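Local structure of MmeI (Methylophilus methylotrophus, 5HR4) at residues N460-D465 and K495-S500; S500-L505 and L513-Y518; D680-N685 and Y746-E751; I739-T744 and N768-N773. The protein is a Type IIL restriction-modification enzyme that binds DNA and probably methylates the amino group of adenine, with S-adenosylmethionine as the methyl donor. All coordinates share one frame; numbering follows the deposited sequence.

Interaction 1: residues N460-D465 and K495-S500; sequences NALQID and KADLLS. With SFG (sinefungin), chain H.
Two side-chain amides of 460-465 reach D497, which projects from helix 492-502 towards the loop. The stronger hydrogen bond comes from Q463: its extended side chain brings NE2 within 3.1 Å of D497 OD1, on the syn side and 21° out of the carboxylate plane, and the N-H points almost straight at the oxygen. The N460 and D497 side chains come at each other from opposite directions, the amide turned 81° against the carboxylate, and N460 ND2 makes a weak bond of 3.3 Å to D497 OD2. Each carboxylate oxygen thus has its own amide donor, which should limit rotation of the group. Apolar contact fills in beside these bonds, as L462 crosses D497 at about a right angle with CD1 3.8 Å from D497 CB. The loop follows 455-458, an outer strand of the Rossmann-like methyltransferase sheet, and forms one wall of the sinefungin pocket. N460 CG lies anti to the backbone N (chi1 -178°), and OD1 accepts the backbone N of L462 at 3.1 Å in the carbonyl plane, forming an Asx turn. The same OD1 accepts a weak hydrogen bond from sinefungin N6 at 3.1 Å. A461 donates its backbone N to sinefungin N1, also at 3.1 Å, so the loop reads both polar positions on this edge of the adenine, while E413 and N481 are among the other residues hydrogen-bonded to the ligand.

Interaction 2: residues S500-L505 and L513-Y518; sequences SVFGNL and LVAAWY. With SFG (sinefungin), chain H.
V501 and F502, towards the end of helix 492-502, pack on A515 and A516, near the start of helix 517-524 in the Rossmann-like methyltransferase domain. No hydrogen bond joins the two segments. The F502 ring meets the alanines obliquely: CZ lies 4.1 Å from A515 CB, and CE2 reaches A516 CA at 3.9 Å. Its CG is anti to the carbonyl carbon (chi1 -74°), which swings the ring end towards 513-518 although the CB itself does not point there. V501 does point across, and its CG1 does the touching, 3.4 Å from A516 O, while CG2 faces A516 CB at a longer 4.5 Å. L550 and L553 of helix 544-556 also touch F502, making its ring a wedge between two elements. A serine here would probably leave a gap beside A515 and A516 and cost the ring's contacts with L550 and L553. Beyond F502 the chain turns off through G503, with positive phi, in a type II' turn. W517 points away from helix 492-502 and meets the ligand with the edge of its indole, CZ2 lying 3.6 Å from sinefungin C6.

Interaction 3: residues D680-N685 and Y746-E751; sequences DEFINN and YLLIPE. With nucleotides of chain C; nucleotides of chain B.
F682, on helix 679-683, lays one ring face against L748 of strand 746-750. L748 CD2 sits 4.0 Å from the F682 ring centroid and 15° off the ring normal, a CH-pi contact. P750 comes in obliquely, its CG 3.7 Å from F682 CD2, and its CB also meets I683 CD1 at 3.7 Å. F682 CG is anti to the backbone N (chi1 172°), which carries the ring down onto the strand, where L748 and P750 share the face turned to the helix. V765 of the neighbouring strand and L852 of helix 852-856 also touch F682 and extend this apolar cluster. Further out, both segments reach DNA. The backbone N of D680, in the first turn of the helix, donates to OP1 of DT7 of chain C at 2.8 Å. E751 OE2, just past the strand, accepts N4 of DC5 of chain B at 3.2 Å. Phosphate binding at a helix N-terminus, together with a carboxylate that meets a cytosine amino group of the other DNA strand in the major groove, suits this target recognition domain.

Interaction 4: residues I739-T744 and N768-N773; sequences ISQPDT and NVISSN. With nucleotides of chain C.
In the target recognition domain, Q741 packs on V769, I770 and S771, in the strand region that leads to the base-contacting N773. The Q741 side chain has CG anti to the backbone N (chi1 -171°) and then bends at chi2, which folds its amide across the backbone of 768-773. NE2 donates to V769 O at 3.2 Å with an N-H...O angle of 139°; the donor stands above the carbonyl plane, 49° out of it, rather than on a lone pair. V769 O is also bonded by Y746 OH, so two groups hold this buried carbonyl. I770 crosses Q741 at about a right angle and sets CD1 against the amide, 3.5 Å from Q741 CD, with Q741 CG also near at 3.7 Å from that methyl. A leucine in place of Q741 would probably leave V769 O without one of its two donors and deprive I770 of the flat amide it rests on. The backbone around is tied down too: N644 OD1 accepts the backbone N of both S740 and Q741, and the I770 backbone is hydrogen-bonded to R675 and V677 of strand 673-677. Past the strand, N773 turns to the DNA, and its ND2 donates to N7 of DG9 of chain C at 3.1 Å. Such an amide donor to guanine N7 is characteristic of base reading in the major groove.

Interactions 1 and 2 lie in the methyltransferase domain, with centres about 8 Å apart, and share helix 492-502; L462 of the first packs on W517 and A516 of the second, and both border sinefungin. Interactions 3 and 4 belong to the target recognition domain, centres about 12 Å apart, and meet through Y746, which also packs on Q741 and S771. Their chemistry differs: interactions 2 and 3 are buried and apolar, interaction 4 is buried but includes an amide-to-carbonyl hydrogen bond, and interaction 1, partly exposed at Q463, rests on amide-carboxylate bonds. About 36 to 42 Å between centres separates the sinefungin-side pair from the DNA-reading pair.

Interaction 1: residues N460-D465 and K495-S500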
# COMPACT_ATOMS: atom_id res chain seq x y z
N ASN A 460 -12.95 6.49 -13.57
CA ASN A 460 -12.97 5.77 -12.31
C ASN A 460 -12.99 4.28 -12.62
O ASN A 460 -14.04 3.71 -12.93
CB ASN A 460 -14.19 6.18 -11.47
CG ASN A 460 -14.22 5.49 -10.12
OD1 ASN A 460 -14.09 4.26 -10.02
ND2 ASN A 460 -14.35 6.27 -9.07
N ALA A 461 -11.82 3.65 -12.50
CA ALA A 461 -11.62 2.29 -13.00
C ALA A 461 -12.58 1.27 -12.41
O ALA A 461 -12.70 0.17 -12.95
CB ALA A 461 -10.19 1.85 -12.71
N LEU A 462 -13.25 1.60 -11.31
CA LEU A 462 -14.18 0.65 -10.70
C LEU A 462 -15.59 0.78 -11.27
O LEU A 462 -16.37 -0.18 -11.16
CB LEU A 462 -14.20 0.83 -9.18
CG LEU A 462 -12.86 0.65 -8.43
CD1 LEU A 462 -13.06 0.61 -6.94
CD2 LEU A 462 -12.14 -0.60 -8.87
N GLN A 463 -15.91 1.91 -11.91
CA GLN A 463 -17.25 2.17 -12.43
C GLN A 463 -17.40 1.93 -13.92
O GLN A 463 -18.53 1.91 -14.40
CB GLN A 463 -17.67 3.62 -12.12
CG GLN A 463 -18.01 3.88 -10.66
CD GLN A 463 -18.37 5.34 -10.39
OE1 GLN A 463 -18.45 6.15 -11.31
NE2 GLN A 463 -18.58 5.67 -9.11
N ILE A 464 -16.32 1.74 -14.67
CA ILE A 464 -16.38 1.62 -16.12
C ILE A 464 -16.07 0.18 -16.55
O ILE A 464 -15.60 -0.65 -15.76
CB ILE A 464 -15.42 2.59 -16.82
CG1 ILE A 464 -13.97 2.31 -16.40
CG2 ILE A 464 -15.79 4.03 -16.53
CD1 ILE A 464 -12.99 3.14 -17.17
N ASP A 465 -16.30 -0.09 -17.82
CA ASP A 465 -15.88 -1.34 -18.44
C ASP A 465 -14.47 -1.15 -19.02
O ASP A 465 -14.29 -0.34 -19.94
CB ASP A 465 -16.88 -1.75 -19.53
CG ASP A 465 -16.62 -3.14 -20.08
OD1 ASP A 465 -15.79 -3.89 -19.52
OD2 ASP A 465 -17.27 -3.49 -21.08
N LYS A 495 -16.88 2.99 -0.79
CA LYS A 495 -17.58 1.80 -0.33
C LYS A 495 -18.58 1.33 -1.38
O LYS A 495 -18.72 0.13 -1.64
CB LYS A 495 -18.32 2.04 0.99
CG LYS A 495 -17.48 2.44 2.21
CD LYS A 495 -18.41 2.90 3.36
CE LYS A 495 -17.71 3.66 4.50
NZ LYS A 495 -18.46 4.92 4.86
N ALA A 496 -19.28 2.27 -2.02
CA ALA A 496 -20.26 1.88 -3.01
C ALA A 496 -19.58 1.28 -4.23
O ALA A 496 -20.03 0.25 -4.76
CB ALA A 496 -21.12 3.08 -3.39
N ASP A 497 -18.48 1.89 -4.68
CA ASP A 497 -17.62 1.25 -5.68
C ASP A 497 -17.23 -0.15 -5.25
O ASP A 497 -17.35 -1.11 -6.02
CB ASP A 497 -16.35 2.09 -5.91
CG ASP A 497 -16.63 3.38 -6.65
OD1 ASP A 497 -17.81 3.76 -6.79
OD2 ASP A 497 -15.64 4.02 -7.09
N LEU A 498 -16.72 -0.29 -4.02
CA LEU A 498 -16.28 -1.61 -3.56
C LEU A 498 -17.42 -2.62 -3.64
O LEU A 498 -17.23 -3.73 -4.14
CB LEU A 498 -15.74 -1.51 -2.13
CG LEU A 498 -15.22 -2.73 -1.37
CD1 LEU A 498 -14.11 -3.43 -2.11
CD2 LEU A 498 -14.72 -2.26 -0.03
N LEU A 499 -18.62 -2.22 -3.23
CA LEU A 499 -19.75 -3.14 -3.19
C LEU A 499 -20.29 -3.45 -4.58
O LEU A 499 -20.80 -4.55 -4.81
CB LEU A 499 -20.84 -2.56 -2.28
CG LEU A 499 -20.42 -2.51 -0.80
CD1 LEU A 499 -21.56 -2.12 0.11
CD2 LEU A 499 -19.83 -3.85 -0.39
N SER A 500 -20.17 -2.50 -5.53
CA SER A 500 -20.53 -2.80 -6.92
C SER A 500 -19.69 -3.95 -7.48
O SER A 500 -20.20 -4.81 -8.20
CB SER A 500 -20.38 -1.55 -7.80
N SFG H . 1.50 3.75 -9.65
CA SFG H . 1.34 5.19 -9.68
C SFG H . 2.74 5.79 -9.75
O SFG H . 3.72 5.01 -9.76
OXT SFG H . 2.92 7.03 -9.81
CB SFG H . 0.63 5.67 -8.42
CG SFG H . -0.68 4.92 -8.30
CD SFG H . -1.22 5.22 -6.92
NE SFG H . -0.54 4.32 -6.00
C5' SFG H . -2.74 5.04 -6.85
C4' SFG H . -3.54 5.87 -7.90
O4' SFG H . -4.75 5.39 -8.00
C3' SFG H . -3.77 7.34 -7.51
O3' SFG H . -3.08 8.11 -8.39
C2' SFG H . -5.30 7.58 -7.59
O2' SFG H . -5.62 8.88 -8.25
C1' SFG H . -5.73 6.62 -8.34
N9 SFG H . -7.03 6.15 -7.99
C8 SFG H . -7.57 6.02 -6.78
N7 SFG H . -8.79 5.50 -6.92
C5 SFG H . -9.00 5.31 -8.22
C6 SFG H . -10.10 4.81 -8.89
N6 SFG H . -11.38 4.32 -8.44
N1 SFG H . -10.10 4.71 -10.21
C2 SFG H . -9.00 5.10 -10.90
N3 SFG H . -7.92 5.59 -10.24
C4 SFG H . -7.92 5.70 -8.89

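Interaction 2: residues S500-L505 and L513-Y518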
# COMPACT_ATOMS: atom_id res chain seq x y z
N SER A 500 -20.17 -2.50 -5.53
CA SER A 500 -20.53 -2.80 -6.92
C SER A 500 -19.69 -3.95 -7.48
O SER A 500 -20.20 -4.81 -8.20
CB SER A 500 -20.38 -1.55 -7.80
N VAL A 501 -18.40 -3.98 -7.14
CA VAL A 501 -17.50 -4.99 -7.71
C VAL A 501 -17.74 -6.36 -7.08
O VAL A 501 -17.65 -7.38 -7.77
CB VAL A 501 -16.04 -4.52 -7.52
CG1 VAL A 501 -15.09 -5.64 -7.82
CG2 VAL A 501 -15.77 -3.33 -8.42
N PHE A 502 -18.05 -6.41 -5.79
CA PHE A 502 -18.27 -7.68 -5.08
C PHE A 502 -19.73 -8.08 -4.95
O PHE A 502 -20.02 -9.06 -4.26
CB PHE A 502 -17.64 -7.62 -3.68
CG PHE A 502 -16.14 -7.70 -3.69
CD1 PHE A 502 -15.50 -8.92 -3.75
CD2 PHE A 502 -15.37 -6.55 -3.65
CE1 PHE A 502 -14.13 -8.99 -3.77
CE2 PHE A 502 -14.01 -6.61 -3.67
CZ PHE A 502 -13.38 -7.83 -3.73
N GLY A 503 -20.67 -7.34 -5.56
CA GLY A 503 -22.06 -7.76 -5.51
C GLY A 503 -22.62 -7.81 -4.10
O GLY A 503 -22.39 -6.90 -3.29
N ASN A 504 -23.36 -8.88 -3.80
CA ASN A 504 -24.03 -9.05 -2.51
C ASN A 504 -23.28 -9.99 -1.56
O ASN A 504 -23.90 -10.51 -0.62
CB ASN A 504 -25.46 -9.56 -2.72
N LEU A 505 -21.99 -10.22 -1.78
CA LEU A 505 -21.21 -11.09 -0.90
C LEU A 505 -21.33 -10.63 0.56
O LEU A 505 -21.53 -9.45 0.85
CB LEU A 505 -19.74 -11.10 -1.34
CG LEU A 505 -18.67 -11.81 -0.48
CD1 LEU A 505 -18.93 -13.31 -0.29
CD2 LEU A 505 -17.29 -11.58 -1.08
N LEU A 513 -10.04 -1.12 -0.01
CA LEU A 513 -10.42 -0.68 -1.35
C LEU A 513 -9.60 -1.38 -2.42
O LEU A 513 -10.11 -1.67 -3.51
CB LEU A 513 -10.26 0.84 -1.47
CG LEU A 513 -10.80 1.42 -2.79
CD1 LEU A 513 -12.19 0.88 -3.09
CD2 LEU A 513 -10.79 2.92 -2.77
N VAL A 514 -8.31 -1.66 -2.15
CA VAL A 514 -7.46 -2.23 -3.20
C VAL A 514 -7.99 -3.57 -3.67
O VAL A 514 -7.81 -3.94 -4.84
CB VAL A 514 -5.99 -2.35 -2.72
CG1 VAL A 514 -5.86 -3.33 -1.58
CG2 VAL A 514 -5.08 -2.75 -3.89
N ALA A 515 -8.69 -4.30 -2.80
CA ALA A 515 -9.24 -5.59 -3.20
C ALA A 515 -10.12 -5.47 -4.43
O ALA A 515 -10.09 -6.34 -5.30
CB ALA A 515 -10.01 -6.22 -2.05
N ALA A 516 -10.85 -4.35 -4.56
CA ALA A 516 -11.75 -4.14 -5.69
C ALA A 516 -11.11 -4.38 -7.06
O ALA A 516 -11.76 -4.88 -7.98
CB ALA A 516 -12.31 -2.73 -5.63
N TRP A 517 -9.84 -4.01 -7.24
CA TRP A 517 -9.25 -4.20 -8.58
C TRP A 517 -9.07 -5.67 -8.94
O TRP A 517 -8.94 -5.98 -10.13
CB TRP A 517 -7.91 -3.48 -8.71
CG TRP A 517 -8.04 -2.03 -9.03
CD1 TRP A 517 -7.69 -1.41 -10.19
CD2 TRP A 517 -8.57 -1.02 -8.18
NE1 TRP A 517 -7.98 -0.07 -10.12
CE2 TRP A 517 -8.51 0.20 -8.89
CE3 TRP A 517 -9.09 -1.01 -6.89
CZ2 TRP A 517 -8.95 1.40 -8.35
CZ3 TRP A 517 -9.53 0.18 -6.34
CH2 TRP A 517 -9.46 1.38 -7.07
N TYR A 518 -9.06 -6.59 -7.97
CA TYR A 518 -8.83 -7.99 -8.29
C TYR A 518 -10.01 -8.64 -9.01
O TYR A 518 -9.78 -9.30 -10.04
CB TYR A 518 -8.45 -8.76 -7.02
CG TYR A 518 -7.04 -8.51 -6.54
CD1 TYR A 518 -6.70 -7.32 -5.90
CD2 TYR A 518 -6.06 -9.48 -6.69
CE1 TYR A 518 -5.43 -7.09 -5.46
CE2 TYR A 518 -4.77 -9.26 -6.25
CZ TYR A 518 -4.46 -8.06 -5.63
OH TYR A 518 -3.19 -7.84 -5.19
N SFG H . 1.50 3.75 -9.65
CA SFG H . 1.34 5.19 -9.68
C SFG H . 2.74 5.79 -9.75
O SFG H . 3.72 5.01 -9.76
OXT SFG H . 2.92 7.03 -9.81
CB SFG H . 0.63 5.67 -8.42
CG SFG H . -0.68 4.92 -8.30
CD SFG H . -1.22 5.22 -6.92
NE SFG H . -0.54 4.32 -6.00
C5' SFG H . -2.74 5.04 -6.85
C4' SFG H . -3.54 5.87 -7.90
O4' SFG H . -4.75 5.39 -8.00
C3' SFG H . -3.77 7.34 -7.51
O3' SFG H . -3.08 8.11 -8.39
C2' SFG H . -5.30 7.58 -7.59
O2' SFG H . -5.62 8.88 -8.25
C1' SFG H . -5.73 6.62 -8.34
N9 SFG H . -7.03 6.15 -7.99
C8 SFG H . -7.57 6.02 -6.78
N7 SFG H . -8.79 5.50 -6.92
C5 SFG H . -9.00 5.31 -8.22
C6 SFG H . -10.10 4.81 -8.89
N6 SFG H . -11.38 4.32 -8.44
N1 SFG H . -10.10 4.71 -10.21
C2 SFG H . -9.00 5.10 -10.90
N3 SFG H . -7.92 5.59 -10.24
C4 SFG H . -7.92 5.70 -8.89

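Interaction 3: residues D680-N685 and Y746-E751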
# COMPACT_ATOMS: atom_id res chain seq x y z
N ASP A 680 -0.28 -1.86 25.82
CA ASP A 680 0.96 -1.15 26.13
C ASP A 680 1.26 -1.12 27.63
O ASP A 680 2.42 -1.32 28.04
CB ASP A 680 0.88 0.26 25.58
CG ASP A 680 2.03 1.10 26.03
OD1 ASP A 680 3.15 0.56 26.10
OD2 ASP A 680 1.81 2.30 26.31
N GLU A 681 0.25 -0.84 28.47
CA GLU A 681 0.48 -0.78 29.92
C GLU A 681 0.84 -2.14 30.51
O GLU A 681 1.61 -2.20 31.48
CB GLU A 681 -0.75 -0.23 30.65
CG GLU A 681 -0.91 1.29 30.62
CD GLU A 681 -1.46 1.82 29.29
OE1 GLU A 681 -2.24 1.10 28.60
OE2 GLU A 681 -1.08 2.97 28.94
N PHE A 682 0.29 -3.22 29.96
CA PHE A 682 0.49 -4.57 30.47
C PHE A 682 1.84 -5.15 30.05
O PHE A 682 2.60 -5.65 30.88
CB PHE A 682 -0.66 -5.47 29.96
CG PHE A 682 -0.49 -6.93 30.26
CD1 PHE A 682 -0.84 -7.44 31.50
CD2 PHE A 682 0.02 -7.79 29.31
CE1 PHE A 682 -0.69 -8.78 31.79
CE2 PHE A 682 0.17 -9.15 29.58
CZ PHE A 682 -0.18 -9.64 30.83
N ILE A 683 2.14 -5.09 28.75
CA ILE A 683 3.44 -5.51 28.24
C ILE A 683 4.57 -4.77 28.94
O ILE A 683 5.63 -5.35 29.22
CB ILE A 683 3.49 -5.31 26.71
CG1 ILE A 683 2.76 -6.46 26.02
CG2 ILE A 683 4.91 -5.20 26.23
CD1 ILE A 683 2.30 -6.14 24.63
N ASN A 684 4.39 -3.48 29.23
CA ASN A 684 5.48 -2.64 29.69
C ASN A 684 5.39 -2.30 31.16
O ASN A 684 6.13 -1.42 31.63
CB ASN A 684 5.53 -1.36 28.87
CG ASN A 684 5.86 -1.63 27.46
OD1 ASN A 684 6.77 -2.42 27.19
ND2 ASN A 684 5.10 -1.05 26.54
N ASN A 685 4.49 -2.94 31.89
CA ASN A 685 4.31 -2.69 33.31
C ASN A 685 4.22 -1.19 33.62
O ASN A 685 4.94 -0.66 34.47
CB ASN A 685 5.44 -3.34 34.11
CG ASN A 685 4.97 -3.83 35.44
OD1 ASN A 685 3.91 -4.43 35.54
ND2 ASN A 685 5.75 -3.56 36.48
N TYR A 746 -8.77 -12.97 35.56
CA TYR A 746 -8.81 -13.37 34.16
C TYR A 746 -7.41 -13.36 33.52
O TYR A 746 -6.48 -12.71 34.00
CB TYR A 746 -9.76 -12.47 33.35
CG TYR A 746 -9.43 -11.00 33.46
CD1 TYR A 746 -8.60 -10.40 32.54
CD2 TYR A 746 -9.95 -10.21 34.49
CE1 TYR A 746 -8.28 -9.06 32.62
CE2 TYR A 746 -9.63 -8.87 34.59
CZ TYR A 746 -8.79 -8.29 33.64
OH TYR A 746 -8.47 -6.95 33.69
N LEU A 747 -7.30 -14.07 32.40
CA LEU A 747 -6.07 -14.14 31.63
C LEU A 747 -6.13 -13.14 30.48
O LEU A 747 -7.03 -13.23 29.64
CB LEU A 747 -5.87 -15.56 31.09
CG LEU A 747 -4.74 -15.80 30.10
CD1 LEU A 747 -3.40 -15.62 30.77
CD2 LEU A 747 -4.88 -17.20 29.51
N LEU A 748 -5.18 -12.21 30.45
CA LEU A 748 -5.16 -11.11 29.49
C LEU A 748 -4.21 -11.41 28.33
O LEU A 748 -3.06 -11.80 28.55
CB LEU A 748 -4.72 -9.83 30.19
CG LEU A 748 -4.88 -8.50 29.45
CD1 LEU A 748 -4.89 -7.38 30.47
CD2 LEU A 748 -3.76 -8.28 28.44
N ILE A 749 -4.67 -11.16 27.10
CA ILE A 749 -3.86 -11.29 25.89
C ILE A 749 -3.80 -9.93 25.21
O ILE A 749 -4.83 -9.40 24.80
CB ILE A 749 -4.42 -12.34 24.92
CG1 ILE A 749 -4.69 -13.68 25.61
CG2 ILE A 749 -3.48 -12.48 23.73
CD1 ILE A 749 -6.06 -13.80 26.29
N PRO A 750 -2.62 -9.33 25.05
CA PRO A 750 -2.55 -8.04 24.35
C PRO A 750 -2.96 -8.15 22.89
O PRO A 750 -2.70 -9.16 22.23
CB PRO A 750 -1.06 -7.66 24.48
CG PRO A 750 -0.64 -8.33 25.75
CD PRO A 750 -1.37 -9.65 25.75
N GLU A 751 -3.57 -7.08 22.37
CA GLU A 751 -4.11 -7.16 21.02
C GLU A 751 -3.05 -6.93 19.95
O GLU A 751 -2.95 -7.70 18.99
CB GLU A 751 -5.26 -6.17 20.87
CG GLU A 751 -6.10 -6.38 19.61
CD GLU A 751 -6.25 -5.11 18.81
OE1 GLU A 751 -5.30 -4.29 18.81
OE2 GLU A 751 -7.32 -4.93 18.18
P DG C 6 4.83 -3.18 22.17
OP1 DG C 6 5.55 -2.55 23.30
OP2 DG C 6 4.97 -4.64 21.90
O5' DG C 6 3.24 -2.89 22.15
C5' DG C 6 2.63 -2.12 23.11
C4' DG C 6 1.72 -1.07 22.49
O4' DG C 6 2.27 -0.54 21.27
C3' DG C 6 0.29 -1.49 22.16
O3' DG C 6 -0.53 -0.50 22.67
C2' DG C 6 0.24 -1.48 20.64
C1' DG C 6 1.25 -0.40 20.31
N9 DG C 6 1.89 -0.59 19.02
C8 DG C 6 2.89 -1.49 18.75
N7 DG C 6 3.30 -1.44 17.52
C5 DG C 6 2.53 -0.45 16.94
C6 DG C 6 2.54 0.04 15.62
O6 DG C 6 3.25 -0.32 14.68
N1 DG C 6 1.61 1.05 15.43
C2 DG C 6 0.76 1.54 16.40
N2 DG C 6 -0.06 2.52 16.02
N3 DG C 6 0.74 1.09 17.65
C4 DG C 6 1.65 0.09 17.85
P DT C 7 -2.11 -0.64 22.79
OP1 DT C 7 -2.40 -0.94 24.21
OP2 DT C 7 -2.68 -1.52 21.75
O5' DT C 7 -2.53 0.85 22.51
C5' DT C 7 -1.77 1.87 23.14
C4' DT C 7 -2.47 3.22 23.03
O4' DT C 7 -2.49 3.63 21.64
C3' DT C 7 -3.93 3.26 23.49
O3' DT C 7 -4.21 4.58 23.89
C2' DT C 7 -4.65 2.92 22.20
C1' DT C 7 -3.83 3.75 21.22
N1 DT C 7 -3.89 3.29 19.85
C2 DT C 7 -4.31 4.16 18.87
O2 DT C 7 -4.68 5.30 19.10
N3 DT C 7 -4.29 3.65 17.60
C4 DT C 7 -3.88 2.38 17.23
O4 DT C 7 -3.90 2.01 16.06
C5 DT C 7 -3.43 1.53 18.31
C7 DT C 7 -2.96 0.14 18.04
C6 DT C 7 -3.45 2.03 19.55
P DC B 5 -7.76 -7.86 10.89
OP1 DC B 5 -7.64 -8.65 9.63
OP2 DC B 5 -6.84 -8.04 12.03
O5' DC B 5 -7.62 -6.33 10.50
C5' DC B 5 -8.45 -5.77 9.53
C4' DC B 5 -8.50 -4.28 9.74
O4' DC B 5 -9.05 -4.00 11.03
C3' DC B 5 -7.15 -3.62 9.81
O3' DC B 5 -6.69 -3.37 8.51
C2' DC B 5 -7.44 -2.32 10.57
C1' DC B 5 -8.72 -2.66 11.35
N1 DC B 5 -8.59 -2.57 12.80
C2 DC B 5 -9.33 -1.60 13.48
O2 DC B 5 -10.03 -0.82 12.82
N3 DC B 5 -9.24 -1.52 14.83
C4 DC B 5 -8.45 -2.39 15.48
N4 DC B 5 -8.38 -2.29 16.82
C5 DC B 5 -7.70 -3.39 14.79
C6 DC B 5 -7.81 -3.45 13.47

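Interaction 4: residues I739-T744 and N768-N773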
# COMPACT_ATOMS: atom_id res chain seq x y z
N ILE A 739 -18.79 -2.53 27.54
CA ILE A 739 -18.39 -3.02 28.86
C ILE A 739 -18.43 -4.54 28.82
O ILE A 739 -19.43 -5.13 28.40
CB ILE A 739 -19.29 -2.47 29.99
CG1 ILE A 739 -19.08 -0.96 30.18
CG2 ILE A 739 -18.98 -3.16 31.30
CD1 ILE A 739 -19.74 -0.42 31.44
N SER A 740 -17.34 -5.16 29.25
CA SER A 740 -17.24 -6.61 29.28
C SER A 740 -16.69 -7.15 30.58
O SER A 740 -16.77 -8.36 30.80
CB SER A 740 -16.35 -7.11 28.13
OG SER A 740 -15.09 -6.46 28.18
N GLN A 741 -16.14 -6.29 31.45
CA GLN A 741 -15.50 -6.62 32.72
C GLN A 741 -16.10 -7.87 33.36
O GLN A 741 -17.32 -7.95 33.54
CB GLN A 741 -15.61 -5.44 33.69
CG GLN A 741 -14.79 -5.59 34.95
CD GLN A 741 -13.32 -5.74 34.66
OE1 GLN A 741 -12.87 -5.42 33.56
NE2 GLN A 741 -12.56 -6.25 35.62
N PRO A 742 -15.29 -8.86 33.70
CA PRO A 742 -15.79 -10.06 34.37
C PRO A 742 -15.89 -9.85 35.88
O PRO A 742 -15.53 -8.80 36.42
CB PRO A 742 -14.74 -11.12 34.03
CG PRO A 742 -13.66 -10.41 33.22
CD PRO A 742 -13.85 -8.94 33.38
N ASP A 743 -16.39 -10.89 36.56
CA ASP A 743 -16.43 -10.93 38.02
C ASP A 743 -15.31 -11.77 38.64
O ASP A 743 -15.00 -11.59 39.83
CB ASP A 743 -17.79 -11.45 38.49
N THR A 744 -14.68 -12.65 37.87
CA THR A 744 -13.53 -13.43 38.32
C THR A 744 -12.25 -12.86 37.74
O THR A 744 -12.27 -12.13 36.74
CB THR A 744 -13.69 -14.90 37.90
N ASN A 768 -10.21 -6.73 39.70
CA ASN A 768 -10.51 -5.32 39.95
C ASN A 768 -9.84 -4.37 38.96
O ASN A 768 -10.16 -3.18 38.95
CB ASN A 768 -10.12 -4.94 41.38
CG ASN A 768 -11.22 -5.24 42.38
OD1 ASN A 768 -12.41 -5.01 42.11
ND2 ASN A 768 -10.85 -5.77 43.56
N VAL A 769 -8.93 -4.84 38.15
CA VAL A 769 -8.33 -3.97 37.15
C VAL A 769 -9.16 -4.06 35.88
O VAL A 769 -9.60 -5.14 35.48
CB VAL A 769 -6.84 -4.33 36.90
CG1 VAL A 769 -6.36 -5.41 37.88
CG2 VAL A 769 -6.61 -4.68 35.43
N ILE A 770 -9.42 -2.91 35.28
CA ILE A 770 -10.26 -2.82 34.11
C ILE A 770 -9.37 -2.97 32.88
O ILE A 770 -8.39 -2.23 32.74
CB ILE A 770 -11.02 -1.48 34.09
CG1 ILE A 770 -11.90 -1.34 35.34
CG2 ILE A 770 -11.81 -1.31 32.81
CD1 ILE A 770 -13.05 -2.37 35.44
N SER A 771 -9.68 -3.93 32.01
CA SER A 771 -8.89 -4.16 30.80
C SER A 771 -9.49 -3.42 29.60
O SER A 771 -10.70 -3.49 29.37
CB SER A 771 -8.78 -5.66 30.48
OG SER A 771 -10.02 -6.32 30.64
N SER A 772 -8.63 -2.73 28.85
CA SER A 772 -9.04 -1.89 27.72
C SER A 772 -9.31 -2.75 26.48
O SER A 772 -8.98 -3.94 26.44
CB SER A 772 -7.97 -0.83 27.46
OG SER A 772 -7.62 -0.68 26.10
N ASN A 773 -9.94 -2.14 25.46
CA ASN A 773 -10.24 -2.93 24.26
C ASN A 773 -9.00 -3.25 23.44
O ASN A 773 -9.11 -3.98 22.45
CB ASN A 773 -11.32 -2.27 23.36
CG ASN A 773 -10.96 -0.85 22.89
OD1 ASN A 773 -10.65 0.03 23.69
ND2 ASN A 773 -11.03 -0.63 21.58
P DG C 9 -11.16 7.23 22.17
OP1 DG C 9 -11.21 8.68 22.42
OP2 DG C 9 -11.46 6.19 23.17
O5' DG C 9 -12.01 6.90 20.87
C5' DG C 9 -11.97 7.77 19.79
C4' DG C 9 -12.51 7.09 18.56
O4' DG C 9 -11.79 5.85 18.31
C3' DG C 9 -13.98 6.69 18.64
O3' DG C 9 -14.49 6.76 17.34
C2' DG C 9 -13.88 5.24 19.08
C1' DG C 9 -12.75 4.82 18.18
N9 DG C 9 -12.15 3.56 18.54
C8 DG C 9 -12.02 3.01 19.80
N7 DG C 9 -11.46 1.84 19.78
C5 DG C 9 -11.19 1.62 18.43
C6 DG C 9 -10.58 0.53 17.77
O6 DG C 9 -10.13 -0.51 18.26
N1 DG C 9 -10.52 0.72 16.39
C2 DG C 9 -10.98 1.84 15.74
N2 DG C 9 -10.84 1.88 14.42
N3 DG C 9 -11.55 2.85 16.34
C4 DG C 9 -11.62 2.67 17.67